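Outer membrane protein Omp121 (Bacteroides thetaiotaomicron, PDB 5FQ8) probably acts as a TonB-dependent transporter of the outer membrane, carrying a substrate inward through a beta barrel closed by a plug domain. Local coordinates at residues 389-392 against 398-401; 145-150 against 156-161; 92-97 against 692-697; 298-301 against 306-309; 796-801 against 958-963. All coordinates share one frame; numbering follows the deposited sequence.

Contact 1 (389-392 against 398-401); sequences QLDY and FKFT
Two antiparallel strands of a barrel hairpin meet here close to their short connecting turn: 389-392 lies near the end of strand 376-394, and 398-401 opens the next. Their axes come within 4.6 Å at 163°. Y392 and F400 form the hydrogen-bonded pair. Its two rungs are Y392 N to F400 O, 2.8 Å, and F400 N to Y392 O, 2.7 Å. D391 and T401 make the adjoining non-hydrogen-bonded pair, where the CA of T401 lies 3.2 Å from the O of L390, a C-H...O contact.

On the polar face the hydroxyl OG1 of T401 donates to OD1 of D391, a bond modelled very short, so its exact length is doubtful. Both groups lean over their own backbone nitrogen (chi1 of D391 -71°), which brings carboxylate and hydroxyl together across the strands. The other oxygen, OD2 of D391, takes NE2 of Q389 on its syn side at 2.6 Å, close to the amide plane. Q389 suits this place because its OE1 can also accept from K387 and R403. CG of the extended Q389 chain passes 4.0 Å from the CG2 methyl of T401. The ammonium of K399 stays near D391 without a direct ion pair, but could still favour its negative charge.

L390, Y392, F398 and F400 occupy the opposite, apolar face, as expected for the lipid side of a barrel; a bound lipid lies about 5 Å from the F400 side chain. L390 packs on F261 of the second subunit. Strand 306-320 flanks segment 389-392, while strand 446-469 pairs with 398-401 on its other edge, through N464 and M462.

Contact 2 (145-150 against 156-161); sequences KGAAAT and RAANGV
The carbonyl oxygens of K145 and A158, one from each segment, both accept hydrogen bonds from a single atom, NH2 of the barrel residue R670, which thereby ties the two arms of the loop together. A water makes a second bridge: it donates to G146 O at 2.5 Å and to A157 O at 3.1 Å. No direct hydrogen bond crosses between the segments, so the remaining contact is made by small apolar groups. CB of A147 rests 3.6 Å from A158 O and 4.2 Å from A158 CB. Further along, the CG2 methyl of T150 meets CB of A157 at 3.5 Å; it is brought there by lying opposite the carbonyl carbon. Alanines let the backbones come this near. G160 adopts backbone angles (94°/165°) at which a CB would collide with the preceding carbonyl, and its N closes the short 3-10 turn on A157 O at 2.9 Å. The backbone of A147 is anchored on E647 and T594, and K145 reaches T45 with its ammonium. Such a loop between the plug strands 138-144 and 161-166, bonded to the inner wall, is in keeping with the plug-in-barrel fold of TonB-dependent receptors.

Contact 3 (92-97 against 692-697); sequences SSLSGT and MNLGKI
L694 and I697 meet L94 because each swings its first branch over its own backbone nitrogen: chi1 is -66° for CG of L694 and -50° for CG1 of I697, and both branches thus lie opposite the carbonyl carbon. The fork of L94 is then shared between them. Its CD2 touches CD1 of L694 at 3.6 Å, while its CD1 meets CD1 of I697 at 3.9 Å, and in both pairs the side chains run at roughly a right angle to each other. Branched aliphatic residues suit this place, since each offers methyls in more than one direction. I697 also lays its CG1 3.8 Å from the carbonyl O of S92, an oxygen that accepts a hydrogen bond from NE2 of Q675. A water joins the polar margin, 3.0 Å from OG of S92 and donating to I697 O at 2.6 Å. L734, P735 and V761 continue the apolar surroundings on the side of L694 and I697. Residues 92-97 form a plug loop, and 692-697 link strands 689-693 and 697-712 on the barrel side. Between the two segments, with no direct hydrogen bond, the join is dispersion contacts and one water; the direct polar tie from plug to barrel lies alongside, at Q675 on S92 O.

Contact 4 (298-301 against 306-309); sequences RGSH and LTFS
H301 and F308 form the heavily packed half of this strand pair, while the side chains of S300, T307 and S309 on the other face bury less surface and remain partly exposed. CZ of F308 reaches CB of H301 at 3.6 Å. The two rings are turned only 27° from parallel, but their centroids are 5.7 Å apart, with little overlap. F308 places CG between its backbone N and carbonyl carbon (chi1 65°), leaning the ring toward the neighbouring strand, beside H301, with the carbonyl O of H301 over one ring face, 3.8 Å from CD1. The same two residues are the hydrogen-bonded pair: H301 N gives to F308 O at 3.1 Å and F308 N to H301 O at 3.2 Å. Flat aromatic residues suit this face, where A264 and N262 of the second subunit pack on H301 and F308.

On the opposite face the serines S300 and S309 form the non-hydrogen-bonded pair. The looseness concerns side chains alone: the backbones come closer here, with the CA atoms of S300 and S309 3.9 Å apart, than at H301 and F308. OG of S300 lies 3.4 Å from CB of S309, with no hydrogen bond between the side chains. Such small polar residues fit a surface turned toward the barrel interior, where R298, two residues before S300 on the same face, forms a salt bridge with D137 of the plug. The whole is an antiparallel hairpin of strands 289-303 and 306-320, with small polar residues inside and larger, mostly aromatic or aliphatic ones outside, as in outer-membrane beta barrels.

Contact 5 (796-801 against 958-963); sequences GDMNNK and NDLEGN
The backbones of M798 and N963 stand 6.3 Å apart between their CA atoms, where an irregular loop, 796-801, approaches the start of a short 3-10 turn in 958-963, so that side chains alone make the contact. M798 carries it from the first loop. Its CG sits between the backbone N and the carbonyl carbon (chi1 58°), and the chain bends again about the CG-SD bond (chi3 64°), which sends sulfur and methyl across to the other loop. CE touches CD1 of L960 at 3.4 Å and CB of N963 at 3.5 Å, lying against both. The sulfur SD is 3.5 Å from ND2 of N963, a close approach but no established hydrogen bond. In each pair the side chains cross nearly at right angles. Methionine suits this position, being long, flexible and apolar, yet with a polarisable sulfur that tolerates an amide beside it.

The receiving side is kept in shape by its own turn, in which N963 N bonds to L960 O at 2.9 Å. D959 is held by the plug: N98 donates to OD1 and Q99 to OD2, which probably favours the charged carboxylate. N799, next to M798, gives its ND2 to V761 O. Around the methionine, M753 packs on M798 and on N963, while I744 and V91 border L960. The thioether thus meets a leucine methyl and the CB and amide of N963 without a hydrogen bond, so the contact between the loops is largely nondirectional, while these hydrogen bonds tie each loop to itself or to other parts of the chain, not to the other loop.

Contacts 1 and 4 are successive hairpins of the barrel wall, with centres 11 Å apart, and join directly: D391 N lies 2.7 Å from T307 O and Q389 O 3.0 Å from S309 N, both probable hydrogen bonds, while L390 packs on L306. Contacts 2, 3 and 5 involve the plug and the loops next to it. Contact 3 touches both others, through N159 ND2 and T97 O, 2.9 Å apart, and through L94 and G96 against L960 and D959. Contact 2 stays about 14 Å from contact 1 at the nearest atoms. None lies at the calcium or magnesium sites, but a lipid lies near contact 1.

Contact 1 (389-392 against 398-401)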
# COMPACT_ATOMS: atom_id res chain seq x y z
N GLN B 389 -6.09 -41.00 -8.21
CA GLN B 389 -6.84 -42.08 -7.60
C GLN B 389 -6.15 -43.39 -7.90
O GLN B 389 -5.73 -43.62 -9.04
CB GLN B 389 -8.27 -42.11 -8.10
CG GLN B 389 -9.12 -43.06 -7.33
CD GLN B 389 -10.55 -42.97 -7.75
OE1 GLN B 389 -11.23 -41.99 -7.47
NE2 GLN B 389 -11.02 -43.99 -8.45
N LEU B 390 -6.03 -44.23 -6.89
CA LEU B 390 -5.47 -45.57 -6.99
C LEU B 390 -6.54 -46.55 -6.54
O LEU B 390 -6.90 -46.56 -5.36
CB LEU B 390 -4.22 -45.71 -6.12
CG LEU B 390 -3.52 -47.05 -6.17
CD1 LEU B 390 -3.06 -47.22 -7.57
CD2 LEU B 390 -2.34 -47.06 -5.24
N ASP B 391 -7.05 -47.34 -7.47
CA ASP B 391 -8.00 -48.39 -7.16
C ASP B 391 -7.30 -49.74 -7.21
O ASP B 391 -6.52 -49.99 -8.12
CB ASP B 391 -9.16 -48.39 -8.15
CG ASP B 391 -10.08 -47.22 -7.96
OD1 ASP B 391 -10.82 -47.20 -6.96
OD2 ASP B 391 -10.07 -46.34 -8.84
N TYR B 392 -7.59 -50.60 -6.24
CA TYR B 392 -7.00 -51.93 -6.24
C TYR B 392 -8.01 -52.92 -5.69
O TYR B 392 -8.35 -52.87 -4.51
CB TYR B 392 -5.72 -51.96 -5.42
CG TYR B 392 -5.02 -53.29 -5.46
CD1 TYR B 392 -4.30 -53.68 -6.57
CD2 TYR B 392 -5.06 -54.15 -4.37
CE1 TYR B 392 -3.66 -54.88 -6.61
CE2 TYR B 392 -4.42 -55.36 -4.40
CZ TYR B 392 -3.72 -55.72 -5.52
OH TYR B 392 -3.07 -56.92 -5.59
N PHE B 398 -13.47 -57.16 -2.44
CA PHE B 398 -12.99 -55.91 -1.87
C PHE B 398 -12.30 -55.04 -2.91
O PHE B 398 -11.87 -55.51 -3.97
CB PHE B 398 -12.01 -56.16 -0.72
CG PHE B 398 -12.56 -56.98 0.39
CD1 PHE B 398 -13.29 -56.39 1.41
CD2 PHE B 398 -12.31 -58.33 0.45
CE1 PHE B 398 -13.78 -57.15 2.44
CE2 PHE B 398 -12.79 -59.09 1.49
CZ PHE B 398 -13.52 -58.50 2.49
N LYS B 399 -12.16 -53.77 -2.57
CA LYS B 399 -11.55 -52.78 -3.45
C LYS B 399 -10.97 -51.68 -2.58
O LYS B 399 -11.71 -51.08 -1.79
CB LYS B 399 -12.58 -52.22 -4.44
CG LYS B 399 -12.05 -51.15 -5.38
CD LYS B 399 -13.16 -50.22 -5.88
CE LYS B 399 -13.87 -50.77 -7.09
NZ LYS B 399 -14.82 -49.78 -7.66
N PHE B 400 -9.67 -51.44 -2.68
CA PHE B 400 -9.04 -50.33 -1.99
C PHE B 400 -9.00 -49.11 -2.90
O PHE B 400 -8.70 -49.22 -4.09
CB PHE B 400 -7.62 -50.68 -1.54
CG PHE B 400 -6.86 -49.51 -1.00
CD1 PHE B 400 -6.19 -48.65 -1.84
CD2 PHE B 400 -6.82 -49.27 0.35
CE1 PHE B 400 -5.51 -47.58 -1.34
CE2 PHE B 400 -6.14 -48.19 0.85
CZ PHE B 400 -5.48 -47.35 0.01
N THR B 401 -9.27 -47.94 -2.33
CA THR B 401 -9.24 -46.71 -3.11
C THR B 401 -8.54 -45.62 -2.32
O THR B 401 -8.94 -45.31 -1.20
CB THR B 401 -10.64 -46.27 -3.49
OG1 THR B 401 -11.14 -47.15 -4.50
CG2 THR B 401 -10.61 -44.88 -4.04

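Contact 2 (145-150 against 156-161)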
# COMPACT_ATOMS: atom_id res chain seq x y z
N LYS B 145 -29.91 -33.51 -3.26
CA LYS B 145 -30.56 -32.39 -2.60
C LYS B 145 -30.68 -32.58 -1.10
O LYS B 145 -30.69 -31.59 -0.35
CB LYS B 145 -31.94 -32.17 -3.21
CG LYS B 145 -31.95 -32.07 -4.71
CD LYS B 145 -33.37 -31.88 -5.21
CE LYS B 145 -33.47 -31.92 -6.73
NZ LYS B 145 -33.10 -33.25 -7.23
N GLY B 146 -30.76 -33.82 -0.64
CA GLY B 146 -31.05 -34.07 0.74
C GLY B 146 -29.80 -34.17 1.57
O GLY B 146 -28.72 -34.45 1.06
N ALA B 147 -29.95 -33.94 2.86
CA ALA B 147 -28.82 -33.84 3.76
C ALA B 147 -28.91 -34.86 4.88
O ALA B 147 -28.51 -34.57 6.01
CB ALA B 147 -28.73 -32.42 4.33
N ALA B 148 -29.42 -36.05 4.59
CA ALA B 148 -29.56 -37.09 5.59
C ALA B 148 -28.58 -38.24 5.44
O ALA B 148 -28.46 -39.05 6.35
CB ALA B 148 -30.98 -37.67 5.57
N ALA B 149 -27.89 -38.34 4.32
CA ALA B 149 -26.89 -39.36 4.15
C ALA B 149 -25.68 -38.70 3.49
O ALA B 149 -25.43 -38.89 2.30
CB ALA B 149 -27.41 -40.53 3.32
N THR B 150 -24.94 -37.92 4.26
CA THR B 150 -23.82 -37.15 3.75
C THR B 150 -22.49 -37.64 4.26
O THR B 150 -21.51 -36.89 4.25
CB THR B 150 -23.99 -35.67 4.10
OG1 THR B 150 -24.26 -35.56 5.50
CG2 THR B 150 -25.14 -35.08 3.33
N ARG B 156 -19.85 -30.12 4.49
CA ARG B 156 -20.27 -29.21 3.43
C ARG B 156 -21.43 -29.77 2.63
O ARG B 156 -22.10 -29.02 1.92
CB ARG B 156 -19.11 -28.89 2.51
CG ARG B 156 -17.95 -28.22 3.19
CD ARG B 156 -16.87 -27.91 2.22
NE ARG B 156 -15.96 -29.03 2.04
CZ ARG B 156 -14.89 -28.97 1.27
NH1 ARG B 156 -14.60 -27.85 0.63
NH2 ARG B 156 -14.10 -30.02 1.15
N ALA B 157 -21.69 -31.07 2.75
CA ALA B 157 -22.73 -31.69 1.95
C ALA B 157 -24.13 -31.36 2.45
O ALA B 157 -25.10 -31.65 1.74
CB ALA B 157 -22.53 -33.20 1.92
N ALA B 158 -24.26 -30.78 3.63
CA ALA B 158 -25.59 -30.44 4.12
C ALA B 158 -26.23 -29.38 3.26
O ALA B 158 -27.46 -29.29 3.20
CB ALA B 158 -25.53 -29.96 5.56
N ASN B 159 -25.44 -28.57 2.59
CA ASN B 159 -25.99 -27.59 1.69
C ASN B 159 -26.36 -28.19 0.37
O ASN B 159 -26.72 -27.46 -0.56
CB ASN B 159 -25.01 -26.43 1.50
CG ASN B 159 -25.11 -25.40 2.60
OD1 ASN B 159 -26.18 -24.88 2.89
ND2 ASN B 159 -24.00 -25.13 3.25
N GLY B 160 -26.31 -29.51 0.27
CA GLY B 160 -26.46 -30.19 -0.98
C GLY B 160 -25.13 -30.47 -1.65
O GLY B 160 -24.08 -29.91 -1.30
N VAL B 161 -25.17 -31.36 -2.63
CA VAL B 161 -23.97 -31.75 -3.36
C VAL B 161 -24.26 -31.68 -4.85
O VAL B 161 -25.32 -32.11 -5.31
CB VAL B 161 -23.52 -33.17 -2.98
CG1 VAL B 161 -22.34 -33.54 -3.82
CG2 VAL B 161 -23.16 -33.23 -1.52
O HOH W 1 -26.33 -34.11 0.38

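Contact 3 (92-97 against 692-697)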
# COMPACT_ATOMS: atom_id res chain seq x y z
N SER B 92 -29.83 -22.30 5.00
CA SER B 92 -29.66 -22.79 6.35
C SER B 92 -28.63 -22.00 7.13
O SER B 92 -28.79 -21.81 8.34
CB SER B 92 -29.23 -24.25 6.33
OG SER B 92 -30.14 -25.01 5.57
N SER B 93 -27.59 -21.52 6.46
CA SER B 93 -26.50 -20.81 7.11
C SER B 93 -26.88 -19.34 7.20
O SER B 93 -27.10 -18.69 6.18
CB SER B 93 -25.21 -21.01 6.33
OG SER B 93 -24.06 -20.61 7.05
N LEU B 94 -26.99 -18.82 8.42
CA LEU B 94 -27.44 -17.44 8.54
C LEU B 94 -26.36 -16.48 8.08
O LEU B 94 -26.67 -15.39 7.62
CB LEU B 94 -27.85 -17.13 9.96
CG LEU B 94 -29.07 -16.23 10.02
CD1 LEU B 94 -30.13 -16.84 9.16
CD2 LEU B 94 -29.53 -16.15 11.45
N SER B 95 -25.11 -16.86 8.22
CA SER B 95 -24.06 -16.19 7.48
C SER B 95 -22.86 -17.09 7.44
O SER B 95 -22.35 -17.50 8.49
CB SER B 95 -23.70 -14.85 8.08
OG SER B 95 -24.49 -13.84 7.48
N GLY B 96 -22.45 -17.45 6.23
CA GLY B 96 -23.21 -17.16 5.03
C GLY B 96 -22.81 -18.07 3.88
O GLY B 96 -22.50 -17.63 2.77
N THR B 97 -22.81 -19.37 4.16
CA THR B 97 -22.32 -20.38 3.22
C THR B 97 -23.48 -21.30 2.85
O THR B 97 -23.78 -22.25 3.59
CB THR B 97 -21.18 -21.17 3.83
OG1 THR B 97 -20.18 -20.27 4.31
CG2 THR B 97 -20.59 -22.10 2.78
N MET B 692 -22.14 -17.54 19.10
CA MET B 692 -22.78 -18.60 19.85
C MET B 692 -23.56 -19.49 18.90
O MET B 692 -23.75 -19.16 17.73
CB MET B 692 -23.67 -18.04 20.95
CG MET B 692 -24.56 -16.89 20.55
SD MET B 692 -24.97 -15.82 21.93
CE MET B 692 -24.97 -16.96 23.28
N ASN B 693 -23.98 -20.63 19.42
CA ASN B 693 -24.81 -21.56 18.67
C ASN B 693 -26.22 -21.03 18.53
O ASN B 693 -26.88 -20.74 19.54
CB ASN B 693 -24.84 -22.91 19.37
CG ASN B 693 -23.47 -23.49 19.57
OD1 ASN B 693 -22.99 -23.58 20.68
ND2 ASN B 693 -22.83 -23.89 18.49
N LEU B 694 -26.71 -20.92 17.31
CA LEU B 694 -28.04 -20.38 17.09
C LEU B 694 -29.11 -21.44 17.34
O LEU B 694 -28.84 -22.57 17.75
CB LEU B 694 -28.18 -19.83 15.68
CG LEU B 694 -27.38 -18.62 15.27
CD1 LEU B 694 -27.92 -18.06 13.99
CD2 LEU B 694 -27.40 -17.58 16.34
N GLY B 695 -30.34 -21.05 17.09
CA GLY B 695 -31.44 -21.99 17.09
C GLY B 695 -31.58 -22.69 15.76
O GLY B 695 -30.66 -22.73 14.93
N LYS B 696 -32.76 -23.26 15.55
CA LYS B 696 -33.06 -23.99 14.33
C LYS B 696 -33.51 -23.05 13.22
O LYS B 696 -34.39 -22.22 13.42
CB LYS B 696 -34.15 -25.02 14.61
CG LYS B 696 -33.76 -26.08 15.61
CD LYS B 696 -34.93 -26.91 16.06
CE LYS B 696 -34.46 -27.90 17.08
NZ LYS B 696 -35.44 -28.95 17.32
N ILE B 697 -32.89 -23.20 12.07
CA ILE B 697 -33.38 -22.62 10.83
C ILE B 697 -34.05 -23.74 10.05
O ILE B 697 -33.40 -24.72 9.67
CB ILE B 697 -32.25 -21.98 10.03
CG1 ILE B 697 -31.44 -21.06 10.92
CG2 ILE B 697 -32.82 -21.19 8.86
CD1 ILE B 697 -32.04 -19.73 11.02
O HOH W 2 -32.64 -25.31 7.27

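Contact 4 (298-301 against 306-309)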
# COMPACT_ATOMS: atom_id res chain seq x y z
N ARG B 298 -6.94 -35.90 -18.72
CA ARG B 298 -7.46 -36.92 -17.82
C ARG B 298 -7.14 -38.28 -18.40
O ARG B 298 -7.39 -38.52 -19.59
CB ARG B 298 -8.96 -36.75 -17.63
CG ARG B 298 -9.32 -35.57 -16.81
CD ARG B 298 -10.78 -35.31 -16.81
NE ARG B 298 -11.15 -34.32 -17.80
CZ ARG B 298 -12.13 -34.48 -18.67
NH1 ARG B 298 -12.82 -35.60 -18.67
NH2 ARG B 298 -12.40 -33.53 -19.54
N GLY B 299 -6.61 -39.15 -17.57
CA GLY B 299 -6.26 -40.48 -18.02
C GLY B 299 -6.48 -41.50 -16.93
O GLY B 299 -6.50 -41.18 -15.74
N SER B 300 -6.63 -42.74 -17.37
CA SER B 300 -6.78 -43.90 -16.51
C SER B 300 -6.12 -45.08 -17.21
O SER B 300 -6.20 -45.20 -18.43
CB SER B 300 -8.26 -44.17 -16.24
OG SER B 300 -8.43 -45.08 -15.19
N HIS B 301 -5.42 -45.91 -16.45
CA HIS B 301 -4.77 -47.10 -17.00
C HIS B 301 -4.98 -48.23 -16.02
O HIS B 301 -4.82 -48.04 -14.81
CB HIS B 301 -3.28 -46.88 -17.24
CG HIS B 301 -2.60 -47.99 -17.97
ND1 HIS B 301 -2.34 -47.94 -19.32
CD2 HIS B 301 -2.13 -49.19 -17.54
CE1 HIS B 301 -1.73 -49.05 -19.69
NE2 HIS B 301 -1.59 -49.83 -18.63
N LEU B 306 -5.01 -53.48 -10.34
CA LEU B 306 -4.70 -52.10 -10.02
C LEU B 306 -5.20 -51.16 -11.10
O LEU B 306 -5.08 -51.45 -12.28
CB LEU B 306 -3.19 -51.91 -9.84
CG LEU B 306 -2.75 -50.53 -9.34
CD1 LEU B 306 -1.96 -50.72 -8.08
CD2 LEU B 306 -1.93 -49.79 -10.37
N THR B 307 -5.74 -50.03 -10.67
CA THR B 307 -6.12 -48.96 -11.58
C THR B 307 -5.61 -47.65 -11.02
O THR B 307 -5.91 -47.31 -9.87
CB THR B 307 -7.64 -48.91 -11.77
OG1 THR B 307 -8.14 -50.24 -11.87
CG2 THR B 307 -7.97 -48.16 -13.02
N PHE B 308 -4.82 -46.94 -11.81
CA PHE B 308 -4.34 -45.62 -11.43
C PHE B 308 -4.82 -44.62 -12.47
O PHE B 308 -4.60 -44.80 -13.67
CB PHE B 308 -2.82 -45.59 -11.27
CG PHE B 308 -2.05 -45.85 -12.52
CD1 PHE B 308 -1.71 -47.14 -12.89
CD2 PHE B 308 -1.65 -44.80 -13.32
CE1 PHE B 308 -0.99 -47.37 -14.04
CE2 PHE B 308 -0.95 -45.01 -14.47
CZ PHE B 308 -0.61 -46.30 -14.83
N SER B 309 -5.51 -43.59 -12.02
CA SER B 309 -6.01 -42.55 -12.90
C SER B 309 -5.61 -41.20 -12.35
O SER B 309 -5.23 -41.06 -11.19
CB SER B 309 -7.51 -42.64 -13.04
OG SER B 309 -8.11 -42.58 -11.76

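Contact 5 (796-801 against 958-963)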
# COMPACT_ATOMS: atom_id res chain seq x y z
N GLY B 796 -42.22 -7.59 4.26
CA GLY B 796 -42.03 -8.77 3.45
C GLY B 796 -40.67 -9.40 3.70
O GLY B 796 -39.84 -8.89 4.45
N ASP B 797 -40.47 -10.53 3.05
CA ASP B 797 -39.27 -11.33 3.22
C ASP B 797 -38.56 -11.48 1.88
O ASP B 797 -38.97 -10.92 0.86
CB ASP B 797 -39.59 -12.69 3.84
CG ASP B 797 -40.64 -13.45 3.07
OD1 ASP B 797 -41.39 -12.84 2.29
OD2 ASP B 797 -40.71 -14.68 3.26
N MET B 798 -37.46 -12.21 1.90
CA MET B 798 -36.63 -12.36 0.71
C MET B 798 -37.10 -13.49 -0.19
O MET B 798 -36.68 -13.54 -1.34
CB MET B 798 -35.19 -12.64 1.12
CG MET B 798 -35.07 -13.87 1.99
SD MET B 798 -33.48 -14.67 1.99
CE MET B 798 -32.54 -13.38 2.68
N ASN B 799 -37.96 -14.37 0.32
CA ASN B 799 -38.23 -15.66 -0.31
C ASN B 799 -39.35 -15.58 -1.34
O ASN B 799 -40.37 -14.93 -1.12
CB ASN B 799 -38.60 -16.71 0.73
CG ASN B 799 -37.55 -16.86 1.79
OD1 ASN B 799 -36.63 -17.65 1.65
ND2 ASN B 799 -37.69 -16.12 2.86
N ASN B 800 -39.14 -16.28 -2.46
CA ASN B 800 -40.22 -16.62 -3.37
C ASN B 800 -41.25 -17.49 -2.66
O ASN B 800 -40.91 -18.43 -1.95
CB ASN B 800 -39.67 -17.39 -4.56
CG ASN B 800 -38.82 -16.56 -5.45
OD1 ASN B 800 -37.81 -17.02 -5.95
ND2 ASN B 800 -39.20 -15.32 -5.66
N LYS B 801 -42.53 -17.19 -2.87
CA LYS B 801 -43.56 -18.03 -2.28
C LYS B 801 -43.62 -19.38 -2.96
O LYS B 801 -43.95 -20.38 -2.32
CB LYS B 801 -44.91 -17.33 -2.34
CG LYS B 801 -45.00 -16.09 -1.47
CD LYS B 801 -44.96 -16.44 0.01
CE LYS B 801 -44.56 -15.23 0.85
NZ LYS B 801 -45.38 -14.06 0.52
N ASN B 958 -23.28 -13.72 -4.17
CA ASN B 958 -24.07 -14.84 -4.63
C ASN B 958 -24.60 -15.69 -3.50
O ASN B 958 -24.98 -16.83 -3.74
CB ASN B 958 -23.23 -15.71 -5.55
CG ASN B 958 -22.13 -16.44 -4.82
OD1 ASN B 958 -21.65 -15.97 -3.81
ND2 ASN B 958 -21.75 -17.59 -5.32
N ASP B 959 -24.61 -15.20 -2.27
CA ASP B 959 -25.20 -16.00 -1.22
C ASP B 959 -26.28 -15.23 -0.49
O ASP B 959 -27.00 -14.44 -1.10
CB ASP B 959 -24.13 -16.49 -0.25
CG ASP B 959 -24.51 -17.79 0.40
OD1 ASP B 959 -25.44 -17.77 1.22
OD2 ASP B 959 -23.92 -18.83 0.09
N LEU B 960 -26.42 -15.46 0.82
CA LEU B 960 -27.52 -14.88 1.57
C LEU B 960 -27.53 -13.36 1.51
O LEU B 960 -28.55 -12.75 1.21
CB LEU B 960 -27.46 -15.34 3.02
CG LEU B 960 -28.58 -14.69 3.80
CD1 LEU B 960 -29.84 -15.32 3.35
CD2 LEU B 960 -28.38 -14.95 5.24
N GLU B 961 -26.39 -12.72 1.78
CA GLU B 961 -26.40 -11.27 1.84
C GLU B 961 -26.75 -10.65 0.50
O GLU B 961 -27.17 -9.50 0.46
CB GLU B 961 -25.06 -10.73 2.31
CG GLU B 961 -24.75 -11.02 3.77
CD GLU B 961 -23.36 -10.61 4.18
OE1 GLU B 961 -22.78 -9.74 3.52
OE2 GLU B 961 -22.86 -11.18 5.16
N GLY B 962 -26.63 -11.40 -0.59
CA GLY B 962 -27.03 -10.87 -1.88
C GLY B 962 -28.53 -10.70 -2.01
O GLY B 962 -29.00 -9.87 -2.80
N ASN B 963 -29.30 -11.45 -1.23
CA ASN B 963 -30.74 -11.38 -1.33
C ASN B 963 -31.30 -10.04 -0.91
O ASN B 963 -32.47 -9.78 -1.16
CB ASN B 963 -31.38 -12.50 -0.51
CG ASN B 963 -31.35 -13.83 -1.23
OD1 ASN B 963 -31.58 -13.91 -2.42
ND2 ASN B 963 -31.04 -14.89 -0.50